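Local coordinates for protein carbohydrate kinase, pfkB family (Enterococcus faecalis, PDB 3KTN) that probably acts as a sugar kinase of the pfkB (ribokinase-like) family, with 2-keto-3-deoxygluconate as its putative substrate, at residues 220-223 with 224-228; 180-183 with 184-188; 41-44 with 45-49; 66-69 with 70-73. All coordinates share one frame; numbering follows the deposited sequence.

Contact 1: 220-223 with 224-228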
# COMPACT_ATOMS: atom_id res chain seq x y z
N ALA A 220 8.40 -13.77 -50.66
CA ALA A 220 7.60 -14.49 -51.65
C ALA A 220 7.04 -15.80 -51.08
O ALA A 220 5.85 -16.09 -51.23
CB ALA A 220 8.43 -14.77 -52.88
N GLN A 221 7.90 -16.58 -50.44
CA GLN A 221 7.48 -17.84 -49.85
C GLN A 221 6.46 -17.57 -48.74
O GLN A 221 5.41 -18.21 -48.67
CB GLN A 221 8.68 -18.57 -49.25
CG GLN A 221 8.31 -19.85 -48.52
CD GLN A 221 9.43 -20.38 -47.66
OE1 GLN A 221 10.49 -20.75 -48.17
NE2 GLN A 221 9.22 -20.41 -46.35
N GLU A 222 6.80 -16.61 -47.89
CA GLU A 222 5.97 -16.20 -46.77
C GLU A 222 4.56 -15.83 -47.23
O GLU A 222 3.57 -16.36 -46.73
CB GLU A 222 6.63 -15.01 -46.06
CG GLU A 222 5.87 -14.48 -44.86
CD GLU A 222 5.71 -15.51 -43.76
OE1 GLU A 222 4.88 -16.43 -43.93
OE2 GLU A 222 6.41 -15.40 -42.74
N THR A 223 4.49 -14.91 -48.19
CA THR A 223 3.22 -14.45 -48.73
C THR A 223 2.43 -15.56 -49.42
O THR A 223 1.20 -15.64 -49.29
CB THR A 223 3.43 -13.29 -49.73
OG1 THR A 223 4.16 -12.23 -49.09
CG2 THR A 223 2.10 -12.75 -50.21
N GLU A 224 3.12 -16.41 -50.17
CA GLU A 224 2.46 -17.51 -50.89
C GLU A 224 1.71 -18.41 -49.92
O GLU A 224 0.56 -18.76 -50.16
CB GLU A 224 3.50 -18.33 -51.66
CG GLU A 224 2.93 -19.32 -52.69
CD GLU A 224 2.27 -20.54 -52.07
OE1 GLU A 224 2.88 -21.17 -51.18
OE2 GLU A 224 1.14 -20.87 -52.47
N LEU A 225 2.36 -18.78 -48.83
CA LEU A 225 1.75 -19.64 -47.83
C LEU A 225 0.51 -19.01 -47.18
O LEU A 225 -0.53 -19.66 -47.06
CB LEU A 225 2.76 -19.99 -46.74
CG LEU A 225 2.23 -20.67 -45.48
CD1 LEU A 225 1.28 -21.79 -45.85
CD2 LEU A 225 3.39 -21.21 -44.67
N ILE A 226 0.62 -17.75 -46.79
CA ILE A 226 -0.48 -17.05 -46.13
C ILE A 226 -1.68 -16.75 -47.02
O ILE A 226 -2.83 -16.96 -46.62
CB ILE A 226 0.02 -15.73 -45.49
CG1 ILE A 226 0.99 -16.06 -44.35
CG2 ILE A 226 -1.15 -14.90 -44.98
CD1 ILE A 226 1.65 -14.85 -43.73
N GLN A 227 -1.44 -16.25 -48.23
CA GLN A 227 -2.55 -15.95 -49.12
C GLN A 227 -3.21 -17.22 -49.63
O GLN A 227 -4.35 -17.20 -50.09
CB GLN A 227 -2.08 -15.07 -50.28
CG GLN A 227 -1.53 -13.74 -49.80
CD GLN A 227 -1.22 -12.79 -50.93
OE1 GLN A 227 -0.47 -13.13 -51.85
NE2 GLN A 227 -1.77 -11.58 -50.87
N ARG A 228 -2.49 -18.34 -49.51
CA ARG A 228 -3.01 -19.63 -49.93
C ARG A 228 -4.02 -20.05 -48.85
O ARG A 228 -5.15 -20.45 -49.15
CB ARG A 228 -1.87 -20.65 -50.01
CG ARG A 228 -2.08 -21.78 -51.00
CD ARG A 228 -0.81 -22.62 -51.12
NE ARG A 228 -0.64 -23.51 -49.97
CZ ARG A 228 0.54 -23.96 -49.54
NH1 ARG A 228 1.66 -23.60 -50.14
NH2 ARG A 228 0.59 -24.79 -48.51
O HOH W 1 5.00 -20.71 -50.05
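Thr223 and Gln227, one helical turn apart, lie side by side and point the same way. Thr223 CG2 is the branch that touches: it sits 3.1 Å from Gln227 OE1 and 3.4 Å from Gln227 CD, a close methyl-to-amide approach. Thr223 OG1 stands beside the backbone N (chi1 -56°), bonded to Glu219 O in the preceding turn, which leaves CG2 anti to that N and next to the Gln227 amide. At the other end of the Gln227 amide, NE2 is bonded to Thr258 O, which fixes the rotation of the group. The backbones of the same pair are joined by Gln227 N to Thr223 O at 2.9 Å. Glu222 and Ile226 meet differently, crossing at a slant. The Glu222 chain bends at chi2 (61°), and this brings OE1 within 3.6 Å of Ile226 CD1; the carboxylate also has a long, weak ion pair with Arg201. Both residues pack on Tyr257 of strand 250-257, and Ile226 also meets Leu204 of helix 201-206, so helix 218-233 lies against the large mixed sheet of the ribokinase-like fold with this side inward. A third pairing, within 224-228, is ionic. Arg228 NH1 reaches Glu224 OE1 at 2.9 Å in a salt bridge whose hydrogen-bond angle, 125°, is poor, while Glu224 OE2 stands at the guanidinium edge, in its plane. Leu225 CD1 lies over one face of that guanidinium, near its rim, 4.0 Å above the plane, and Arg228 NH2 has a further bond to Ile211 O.

Contact 2: 180-183 with 184-188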
# COMPACT_ATOMS: atom_id res chain seq x y z
N ALA A 180 -2.58 -30.69 -30.11
CA ALA A 180 -2.38 -29.77 -31.22
C ALA A 180 -3.23 -30.22 -32.41
O ALA A 180 -3.90 -29.41 -33.05
CB ALA A 180 -0.91 -29.73 -31.62
N LEU A 181 -3.20 -31.52 -32.68
CA LEU A 181 -3.97 -32.09 -33.78
C LEU A 181 -5.46 -31.91 -33.53
O LEU A 181 -6.22 -31.58 -34.44
CB LEU A 181 -3.65 -33.58 -33.94
CG LEU A 181 -2.22 -33.93 -34.35
CD1 LEU A 181 -2.05 -35.44 -34.37
CD2 LEU A 181 -1.92 -33.33 -35.72
N PHE A 182 -5.88 -32.12 -32.28
CA PHE A 182 -7.29 -31.96 -31.93
C PHE A 182 -7.73 -30.53 -32.19
O PHE A 182 -8.79 -30.30 -32.77
CB PHE A 182 -7.51 -32.30 -30.45
CG PHE A 182 -8.96 -32.25 -30.04
CD1 PHE A 182 -9.84 -33.24 -30.46
CD2 PHE A 182 -9.44 -31.21 -29.26
CE1 PHE A 182 -11.19 -33.19 -30.11
CE2 PHE A 182 -10.78 -31.15 -28.90
CZ PHE A 182 -11.66 -32.14 -29.33
N MSE A 183 -6.90 -29.58 -31.78
CA MSE A 183 -7.23 -28.17 -31.99
C MSE A 183 -7.25 -27.82 -33.46
O MSE A 183 -8.01 -26.94 -33.88
CB MSE A 183 -6.25 -27.28 -31.23
CG MSE A 183 -6.43 -27.34 -29.73
SE MSE A 183 -8.32 -27.30 -29.24
CE MSE A 183 -8.78 -25.57 -29.98
N ARG A 184 -6.42 -28.51 -34.23
CA ARG A 184 -6.37 -28.30 -35.68
C ARG A 184 -7.78 -28.49 -36.23
O ARG A 184 -8.31 -27.64 -36.94
CB ARG A 184 -5.43 -29.32 -36.32
CG ARG A 184 -5.66 -29.52 -37.81
CD ARG A 184 -4.62 -28.81 -38.64
NE ARG A 184 -3.45 -29.65 -38.89
CZ ARG A 184 -3.38 -30.57 -39.84
NH1 ARG A 184 -4.41 -30.79 -40.64
NH2 ARG A 184 -2.27 -31.28 -39.99
N GLN A 185 -8.37 -29.62 -35.87
CA GLN A 185 -9.71 -29.98 -36.31
C GLN A 185 -10.75 -28.93 -35.96
O GLN A 185 -11.60 -28.59 -36.78
CB GLN A 185 -10.12 -31.32 -35.69
CG GLN A 185 -9.22 -32.48 -36.07
CD GLN A 185 -9.52 -33.73 -35.26
OE1 GLN A 185 -10.65 -34.20 -35.21
NE2 GLN A 185 -8.49 -34.27 -34.61
N GLN A 186 -10.69 -28.43 -34.73
CA GLN A 186 -11.66 -27.44 -34.27
C GLN A 186 -11.50 -26.12 -35.01
O GLN A 186 -12.48 -25.47 -35.35
CB GLN A 186 -11.52 -27.23 -32.77
CG GLN A 186 -11.37 -28.55 -32.01
CD GLN A 186 -12.40 -29.59 -32.43
OE1 GLN A 186 -12.16 -30.79 -32.32
NE2 GLN A 186 -13.56 -29.13 -32.91
N TYR A 187 -10.26 -25.72 -35.28
CA TYR A 187 -10.01 -24.48 -36.00
C TYR A 187 -10.49 -24.62 -37.45
O TYR A 187 -11.08 -23.69 -38.02
CB TYR A 187 -8.52 -24.14 -35.97
CG TYR A 187 -8.07 -23.45 -34.69
CD1 TYR A 187 -8.45 -23.94 -33.43
CD2 TYR A 187 -7.25 -22.32 -34.73
CE1 TYR A 187 -8.03 -23.31 -32.26
CE2 TYR A 187 -6.83 -21.69 -33.56
CZ TYR A 187 -7.22 -22.19 -32.33
OH TYR A 187 -6.79 -21.56 -31.18
N GLU A 188 -10.25 -25.79 -38.05
CA GLU A 188 -10.67 -26.02 -39.43
C GLU A 188 -12.18 -25.91 -39.54
O GLU A 188 -12.71 -25.53 -40.58
CB GLU A 188 -10.17 -27.39 -39.91
CG GLU A 188 -8.66 -27.50 -39.86
CD GLU A 188 -8.12 -28.81 -40.42
OE1 GLU A 188 -8.73 -29.87 -40.15
OE2 GLU A 188 -7.08 -28.77 -41.11
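The methyl end of Met183, modelled as selenomethionine, presses on the Tyr187 ring one turn on, with CE 3.3 Å from Tyr187 CE1 and 3.8 Å from CD1. Bends at chi2 (-43°) and chi3 (-62°) fold the chain back on itself and carry CE across to the ring at a slant. The ring is held further by Tyr187 OH, which bonds to Asn169 N, and by Phe166, which meets it edge-to-face. In the backbone, Tyr187 N bonds to Met183 O at 2.9 Å. Arg184 touches the preceding turn by its root, CB lying 3.0 Å from Leu181 O, a tight fit of methylene on carbonyl. Its chain then bends away, and NH1 makes a weak salt bridge with Glu188 OE2 at 3.4 Å; NE has a weak bond to Leu207 O. Phe182 stands on another side of the helix with the end of the Gln186 amide over one face of its ring, offset toward the rim, the two planes tilted 47° apart, and Gln186 CG approaches Phe182 CE2 at 4.1 Å. Both residues also touch Arg147 of helix 144-159. The inner side, Met183 and Tyr187, packs on Leu140 of helix 138-142. A helix with one apolar side turned inward and a charged pair along another fits its place here, as the crossover helix of the beta-alpha-beta unit formed by strand 163-167, helix 177-190 and strand 196-198.

Contact 3: 41-44 with 45-49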
# COMPACT_ATOMS: atom_id res chain seq x y z
N LEU A 41 -12.40 -5.79 -26.38
CA LEU A 41 -13.53 -4.87 -26.28
C LEU A 41 -13.21 -3.61 -25.48
O LEU A 41 -13.71 -2.52 -25.81
CB LEU A 41 -14.73 -5.59 -25.67
CG LEU A 41 -15.25 -6.81 -26.44
CD1 LEU A 41 -16.54 -7.29 -25.80
CD2 LEU A 41 -15.46 -6.46 -27.91
N ALA A 42 -12.39 -3.75 -24.44
CA ALA A 42 -12.02 -2.60 -23.61
C ALA A 42 -11.29 -1.56 -24.45
O ALA A 42 -11.60 -0.37 -24.38
CB ALA A 42 -11.13 -3.05 -22.44
N ASN A 43 -10.33 -2.01 -25.24
CA ASN A 43 -9.57 -1.10 -26.09
C ASN A 43 -10.47 -0.47 -27.15
O ASN A 43 -10.40 0.73 -27.39
CB ASN A 43 -8.40 -1.83 -26.76
CG ASN A 43 -7.32 -0.88 -27.22
OD1 ASN A 43 -7.51 0.35 -27.24
ND2 ASN A 43 -6.17 -1.42 -27.60
N LEU A 44 -11.31 -1.29 -27.78
CA LEU A 44 -12.24 -0.79 -28.80
C LEU A 44 -13.23 0.22 -28.19
O LEU A 44 -13.60 1.20 -28.84
CB LEU A 44 -12.99 -1.96 -29.45
CG LEU A 44 -12.12 -2.88 -30.33
CD1 LEU A 44 -12.94 -4.06 -30.82
CD2 LEU A 44 -11.56 -2.08 -31.50
N ALA A 45 -13.65 -0.02 -26.95
CA ALA A 45 -14.57 0.91 -26.30
C ALA A 45 -13.83 2.23 -26.06
O ALA A 45 -14.40 3.31 -26.16
CB ALA A 45 -15.07 0.33 -24.97
N HIS A 46 -12.54 2.13 -25.75
CA HIS A 46 -11.74 3.33 -25.54
C HIS A 46 -11.51 4.05 -26.86
O HIS A 46 -11.16 5.23 -26.89
CB HIS A 46 -10.41 3.00 -24.87
CG HIS A 46 -10.49 2.97 -23.37
ND1 HIS A 46 -11.26 2.05 -22.69
CD2 HIS A 46 -9.95 3.79 -22.44
CE1 HIS A 46 -11.20 2.31 -21.39
NE2 HIS A 46 -10.42 3.37 -21.22
N PHE A 47 -11.69 3.32 -27.96
CA PHE A 47 -11.54 3.90 -29.29
C PHE A 47 -12.90 4.45 -29.70
O PHE A 47 -13.11 4.90 -30.83
CB PHE A 47 -11.07 2.85 -30.31
CG PHE A 47 -9.60 2.50 -30.20
CD1 PHE A 47 -8.68 3.40 -29.67
CD2 PHE A 47 -9.14 1.28 -30.68
CE1 PHE A 47 -7.31 3.10 -29.63
CE2 PHE A 47 -7.78 0.96 -30.64
CZ PHE A 47 -6.86 1.88 -30.12
N GLN A 48 -13.84 4.39 -28.75
CA GLN A 48 -15.20 4.90 -28.93
C GLN A 48 -16.16 4.12 -29.81
O GLN A 48 -17.01 4.70 -30.48
CB GLN A 48 -15.14 6.36 -29.38
CG GLN A 48 -14.37 7.25 -28.42
CD GLN A 48 -14.53 8.72 -28.72
OE1 GLN A 48 -15.61 9.28 -28.59
NE2 GLN A 48 -13.44 9.36 -29.14
N LEU A 49 -16.04 2.80 -29.82
CA LEU A 49 -16.95 1.97 -30.58
C LEU A 49 -17.86 1.35 -29.53
O LEU A 49 -17.49 1.27 -28.36
CB LEU A 49 -16.21 0.86 -31.33
CG LEU A 49 -15.22 1.31 -32.40
CD1 LEU A 49 -14.65 0.08 -33.09
CD2 LEU A 49 -15.92 2.21 -33.41
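Leu44 O takes the bond that closes a Schellman motif: Leu49 N reaches it over 3.1 Å at 160°, and inside that loop Gln48 N bonds to Ala45 O at 2.9 Å. The positive phi of Gln48, 74°, turns the chain out of the helix and makes both bonds possible. Just before the turn, Phe47 N is shared weakly between Asn43 O and Leu44 O. The apolar clasp expected of this motif is present, as Leu44 CD2 and Leu49 CD1 meet at 4.1 Å. Phe47 CD2 also comes within 4.2 Å of the same Leu44 methyl, and Leu44 and Leu49 both pack on Ile5 of strand 4-8. The Asn43 amide lies over one face of the Phe47 ring, planes 38° apart, with CG 3.9 Å from Phe47 CE2; Tyr288 and Phe302 also meet this ring. His46 turns its imidazole back so that ND1 and its own backbone N both donate to Ala42 O, each over 3.0 Å and from opposite faces of the carbonyl plane. Beyond, NE2 bonds to Glu24 OE1 of a second subunit. With ND1 donating to a carbonyl and NE2 facing a carboxylate, the ring is held at both nitrogens, and a positively charged imidazolium would probably be favoured at this subunit boundary.

Contact 4: 66-69 with 70-73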
# COMPACT_ATOMS: atom_id res chain seq x y z
N GLY A 66 -17.09 -8.45 -11.30
CA GLY A 66 -16.63 -8.66 -12.66
C GLY A 66 -17.42 -7.82 -13.65
O GLY A 66 -16.86 -7.21 -14.55
N LYS A 67 -18.74 -7.81 -13.50
CA LYS A 67 -19.58 -7.02 -14.40
C LYS A 67 -19.31 -5.53 -14.21
O LYS A 67 -19.33 -4.77 -15.18
CB LYS A 67 -21.06 -7.30 -14.16
CG LYS A 67 -21.46 -8.72 -14.50
CD LYS A 67 -22.90 -8.80 -14.97
CE LYS A 67 -23.88 -8.42 -13.87
NZ LYS A 67 -25.28 -8.51 -14.39
N ALA A 68 -19.05 -5.12 -12.97
CA ALA A 68 -18.75 -3.72 -12.67
C ALA A 68 -17.48 -3.31 -13.42
O ALA A 68 -17.38 -2.19 -13.94
CB ALA A 68 -18.57 -3.53 -11.15
N ALA A 69 -16.50 -4.22 -13.46
CA ALA A 69 -15.24 -3.95 -14.15
C ALA A 69 -15.46 -3.82 -15.66
O ALA A 69 -14.84 -2.99 -16.31
CB ALA A 69 -14.24 -5.08 -13.87
N LEU A 70 -16.33 -4.65 -16.21
CA LEU A 70 -16.62 -4.58 -17.64
C LEU A 70 -17.22 -3.22 -17.97
O LEU A 70 -16.80 -2.57 -18.94
CB LEU A 70 -17.61 -5.69 -18.03
CG LEU A 70 -17.13 -7.14 -17.93
CD1 LEU A 70 -18.29 -8.07 -18.30
CD2 LEU A 70 -15.96 -7.38 -18.87
N ARG A 71 -18.18 -2.77 -17.17
CA ARG A 71 -18.80 -1.47 -17.40
C ARG A 71 -17.77 -0.34 -17.27
O ARG A 71 -17.73 0.57 -18.10
CB ARG A 71 -19.95 -1.25 -16.41
CG ARG A 71 -21.11 -2.24 -16.55
CD ARG A 71 -22.32 -1.77 -15.74
NE ARG A 71 -22.03 -1.66 -14.31
CZ ARG A 71 -22.21 -2.64 -13.43
NH1 ARG A 71 -22.69 -3.82 -13.83
NH2 ARG A 71 -21.90 -2.46 -12.16
N LYS A 72 -16.95 -0.39 -16.22
CA LYS A 72 -15.93 0.62 -16.00
C LYS A 72 -15.06 0.79 -17.24
O LYS A 72 -14.69 1.91 -17.60
CB LYS A 72 -15.04 0.23 -14.81
CG LYS A 72 -13.90 1.21 -14.60
CD LYS A 72 -12.99 0.84 -13.45
CE LYS A 72 -11.94 1.93 -13.25
NZ LYS A 72 -11.02 1.63 -12.11
N LEU A 73 -14.72 -0.33 -17.87
CA LEU A 73 -13.90 -0.33 -19.07
C LEU A 73 -14.66 0.20 -20.29
O LEU A 73 -14.06 0.45 -21.33
CB LEU A 73 -13.41 -1.75 -19.36
CG LEU A 73 -12.43 -2.30 -18.33
CD1 LEU A 73 -12.28 -3.82 -18.49
CD2 LEU A 73 -11.09 -1.58 -18.48
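Lys72 N donates to Ala68 O over 2.9 Å at 163°, the shortest of the four i to i+4 bonds joining 66-69 to 70-73. Beside it Arg71 lays its side chain back along the preceding turn. CG stands anti to the carbonyl carbon (chi1 -64°) and the chain bends at chi3 (-61°), which turns one guanidinium face onto the backbone. Ala68 CA lies 3.4 Å above that plane and Lys67 O 3.7 Å above it, both offset toward the rim. NH2 touches Ala68 CB at 3.6 Å, while NH1 comes 3.9 Å from Lys67 CB. The apolar side of the segments is made differently: Leu70 CG rides on Gly66 O at 3.4 Å, and Leu73 CG sits tightly on Ala69 O at 3.2 Å. Helix 61-72 is the crossover helix of the beta-alpha-beta unit strand 50-57, helix 61-72, strand 80-82, at that edge of the large sheet, and Leu70 packs it on Leu53, Val80 and, from helix 36-46, Val38. Arg71 NH1 forms a salt bridge with Asp77, and NH2 bonds to Lys72 O of a third subunit, whose own Arg71 returns bonds from NE to Arg71 O and from NH2 to Lys72 O. Lys72 NZ reaches Glu24 O of a second subunit. The guanidinium thus packs one face on the backbone, while its N-H groups are bonded to an acid and to a neighbouring chain; Asp77, which Lys67 also touches, would probably offset the like charge of Lys67 NZ, 5.4 Å from Arg71 NH1.

In the fold
From the N terminus the order is contact 3 (41-49), contact 4 (66-73), contact 2 (180-188) and contact 1 (220-228). Each spans neighbouring turns of the chain, contact 3 running out of helix 36-46 through its closing turn, so none closes a long loop, and the four follow in series without nesting or crossing. Contacts 3 and 4 are neighbours, centres 13 Å apart: Ala42 CB meets Leu73 CB at 4.0 Å, so the C-terminal part of 66-73 rests on helix 36-46, where both also reach a second subunit. Contact 2 is on the helix between strands 163-167 and 196-198, contact 1 on the helix leading into strand 237-245, about 11 Å apart at nearest atoms. Contact 2 lies across the chain's centre from contacts 3 and 4.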